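Flavoredoxin (PDB 3BNK) binds flavin mononucleotide and probably serves in electron transport. Local coordinates at residues D158-T163 / Y169-D174. Numbering follows the deposited sequence.
Sequences DPLLLT and YWTVGD. With FMN (flavin mononucleotide), chain D.
A single water ties Asp158 and Pro159, in the loop ahead of strand 160-163, to Val172 on the partner strand: it donates to the carboxylate at Asp158 OD2 and to the carbonyl Pro159 O, and accepts from the amide Val172 N at 3.1 Å. The other carboxylate oxygen of Asp158 is held by Ser74. Further along, Leu161 and Trp170 form an antiparallel hydrogen-bonded pair, Leu161 N to Trp170 O being 2.8 Å and Trp170 N to Leu161 O 3.0 Å, the latter donor lying above the carbonyl plane. Their CB atoms pack together on one face. On the other face lie Leu162 and Tyr169. With CG anti to its carbonyl carbon (chi1 -73°), the Tyr169 ring extends along the face it shares with Leu162 and brings OH to 3.2 Å from FMN C7M; the same hydroxyl is hydrogen-bonded to Asp81. Leu162 CD2 reaches FMN C7M at 3.5 Å. Were Tyr169 replaced by alanine, Asp81 would probably lose its phenol partner and a gap would open beside the flavin's dimethylbenzene end. The two strands form a β-hairpin: one face lines the FMN pocket of a flavin reductase-like domain, while its second strand pairs with a strand of the other subunit, continuing the sheet across the dimer.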
loop_
_atom_site.group_PDB
_atom_site.type_symbol
_atom_site.label_atom_id
_atom_site.label_comp_id
_atom_site.label_asym_id
_atom_site.label_seq_id
_atom_site.Cartn_x
_atom_site.Cartn_y
_atom_site.Cartn_z
ATOM N N ASP B 158 -15.132 -1.598 7.584
ATOM C CA ASP B 158 -15.696 -1.504 6.228
ATOM C C ASP B 158 -14.992 -0.428 5.369
ATOM O O ASP B 158 -15.648 0.510 4.868
ATOM C CB ASP B 158 -17.222 -1.291 6.276
ATOM C CG ASP B 158 -17.881 -1.365 4.899
ATOM O OD1 ASP B 158 -18.771 -0.520 4.626
ATOM O OD2 ASP B 158 -17.521 -2.253 4.094
ATOM N N PRO B 159 -13.655 -0.561 5.190
ATOM C CA PRO B 159 -12.934 0.461 4.434
ATOM C C PRO B 159 -13.122 0.310 2.928
ATOM O O PRO B 159 -13.565 -0.750 2.442
ATOM C CB PRO B 159 -11.474 0.179 4.789
ATOM C CG PRO B 159 -11.421 -1.285 4.944
ATOM C CD PRO B 159 -12.742 -1.631 5.638
ATOM N N LEU B 160 -12.771 1.370 2.206
ATOM C CA LEU B 160 -12.781 1.353 0.742
ATOM C C LEU B 160 -11.426 0.951 0.153
ATOM O O LEU B 160 -10.398 1.046 0.818
ATOM C CB LEU B 160 -13.211 2.720 0.207
ATOM C CG LEU B 160 -14.663 3.078 0.503
ATOM C CD1 LEU B 160 -14.864 4.593 0.390
ATOM C CD2 LEU B 160 -15.600 2.272 -0.424
ATOM N N LEU B 161 -11.473 0.470 -1.086
ATOM C CA LEU B 161 -10.324 0.080 -1.905
ATOM C C LEU B 161 -10.419 0.833 -3.220
ATOM O O LEU B 161 -11.506 1.256 -3.635
ATOM C CB LEU B 161 -10.320 -1.427 -2.209
ATOM C CG LEU B 161 -10.496 -2.394 -1.041
ATOM C CD1 LEU B 161 -10.721 -3.807 -1.542
ATOM C CD2 LEU B 161 -9.296 -2.345 -0.090
ATOM N N LEU B 162 -9.276 0.978 -3.882
ATOM C CA LEU B 162 -9.204 1.791 -5.071
ATOM C C LEU B 162 -8.381 1.110 -6.122
ATOM O O LEU B 162 -7.360 0.485 -5.842
ATOM C CB LEU B 162 -8.626 3.183 -4.776
ATOM C CG LEU B 162 -8.336 4.094 -5.987
ATOM C CD1 LEU B 162 -9.634 4.601 -6.612
ATOM C CD2 LEU B 162 -7.427 5.252 -5.617
ATOM N N THR B 163 -8.837 1.273 -7.349
ATOM C CA THR B 163 -8.124 0.787 -8.491
ATOM C C THR B 163 -8.064 1.930 -9.538
ATOM O O THR B 163 -9.062 2.599 -9.797
ATOM C CB THR B 163 -8.778 -0.564 -8.921
ATOM O OG1 THR B 163 -7.848 -1.376 -9.628
ATOM C CG2 THR B 163 -10.026 -0.375 -9.692
ATOM N N TYR B 169 -13.951 2.210 -6.977
ATOM C CA TYR B 169 -13.921 1.873 -5.565
ATOM C C TYR B 169 -14.489 0.482 -5.398
ATOM O O TYR B 169 -15.311 0.036 -6.218
ATOM C CB TYR B 169 -14.744 2.859 -4.747
ATOM C CG TYR B 169 -14.139 4.242 -4.566
ATOM C CD1 TYR B 169 -14.782 5.364 -5.088
ATOM C CD2 TYR B 169 -12.953 4.428 -3.846
ATOM C CE1 TYR B 169 -14.270 6.638 -4.912
ATOM C CE2 TYR B 169 -12.419 5.714 -3.651
ATOM C CZ TYR B 169 -13.090 6.818 -4.191
ATOM O OH TYR B 169 -12.597 8.095 -4.039
ATOM N N TRP B 170 -14.022 -0.195 -4.349
ATOM C CA TRP B 170 -14.430 -1.550 -3.991
ATOM C C TRP B 170 -14.495 -1.633 -2.468
ATOM O O TRP B 170 -13.879 -0.827 -1.756
ATOM C CB TRP B 170 -13.433 -2.608 -4.524
ATOM C CG TRP B 170 -13.033 -2.375 -5.948
ATOM C CD1 TRP B 170 -12.025 -1.557 -6.399
ATOM C CD2 TRP B 170 -13.648 -2.933 -7.113
ATOM N NE1 TRP B 170 -11.985 -1.575 -7.771
ATOM C CE2 TRP B 170 -12.963 -2.413 -8.236
ATOM C CE3 TRP B 170 -14.706 -3.827 -7.321
ATOM C CZ2 TRP B 170 -13.307 -2.753 -9.548
ATOM C CZ3 TRP B 170 -15.049 -4.164 -8.632
ATOM C CH2 TRP B 170 -14.347 -3.624 -9.726
ATOM N N THR B 171 -15.255 -2.600 -1.967
ATOM C CA THR B 171 -15.153 -2.980 -0.557
ATOM C C THR B 171 -14.395 -4.292 -0.421
ATOM O O THR B 171 -14.081 -4.943 -1.427
ATOM C CB THR B 171 -16.533 -3.057 0.136
ATOM O OG1 THR B 171 -17.425 -3.861 -0.642
ATOM C CG2 THR B 171 -17.112 -1.659 0.325
ATOM N N VAL B 172 -14.087 -4.663 0.821
ATOM C CA VAL B 172 -13.348 -5.887 1.131
ATOM C C VAL B 172 -14.300 -7.069 0.975
ATOM O O VAL B 172 -15.459 -6.989 1.394
ATOM C CB VAL B 172 -12.790 -5.860 2.578
ATOM C CG1 VAL B 172 -12.093 -7.185 2.935
ATOM C CG2 VAL B 172 -11.842 -4.649 2.788
ATOM N N GLY B 173 -13.805 -8.144 0.358
ATOM C CA GLY B 173 -14.610 -9.335 0.088
ATOM C C GLY B 173 -14.540 -10.375 1.186
ATOM O O GLY B 173 -14.445 -10.039 2.368
ATOM N N ASP B 174 -14.572 -11.639 0.786
ATOM C CA ASP B 174 -14.563 -12.751 1.720
ATOM C C ASP B 174 -13.172 -13.078 2.273
ATOM O O ASP B 174 -12.154 -12.849 1.607
ATOM C CB ASP B 174 -15.120 -13.988 1.046
ATOM C CG ASP B 174 -16.581 -13.836 0.636
ATOM O OD1 ASP B 174 -17.338 -13.044 1.257
ATOM O OD2 ASP B 174 -16.964 -14.535 -0.310
HETATM N N1 FMN D . -2.976 12.303 -5.027
HETATM C C2 FMN D . -1.694 12.018 -4.601
HETATM O O2 FMN D . -0.814 12.854 -4.766
HETATM N N3 FMN D . -1.412 10.809 -3.986
HETATM C C4 FMN D . -2.431 9.888 -3.808
HETATM O O4 FMN D . -2.173 8.815 -3.275
HETATM C C4A FMN D . -3.730 10.176 -4.245
HETATM N N5 FMN D . -4.757 9.255 -4.081
HETATM C C5A FMN D . -6.043 9.545 -4.494
HETATM C C6 FMN D . -7.054 8.600 -4.283
HETATM C C7 FMN D . -8.365 8.873 -4.703
HETATM C C7M FMN D . -9.442 7.885 -4.369
HETATM C C8 FMN D . -8.657 10.095 -5.326
HETATM C C8M FMN D . -10.089 10.523 -5.568
HETATM C C9 FMN D . -7.640 11.040 -5.515
HETATM C C9A FMN D . -6.333 10.781 -5.097
HETATM N N10 FMN D . -5.306 11.716 -5.276
HETATM C C10 FMN D . -4.009 11.404 -4.857
HETATM C "C1'" FMN D . -5.603 13.086 -5.825
HETATM C "C2'" FMN D . -5.668 14.161 -4.748
HETATM O "O2'" FMN D . -6.384 13.688 -3.623
HETATM C "C3'" FMN D . -6.397 15.405 -5.260
HETATM O "O3'" FMN D . -5.739 16.011 -6.358
HETATM C "C4'" FMN D . -6.652 16.406 -4.133
HETATM O "O4'" FMN D . -7.553 17.377 -4.592
HETATM C "C5'" FMN D . -5.407 17.100 -3.596
HETATM O "O5'" FMN D . -5.889 17.919 -2.547
HETATM P P FMN D . -5.100 19.230 -2.029
HETATM O O1P FMN D . -4.732 20.077 -3.212
HETATM O O2P FMN D . -3.844 18.765 -1.355
HETATM O O3P FMN D . -5.915 20.016 -1.038
HETATM O O HOH W 1 -15.034 -2.872 3.110
#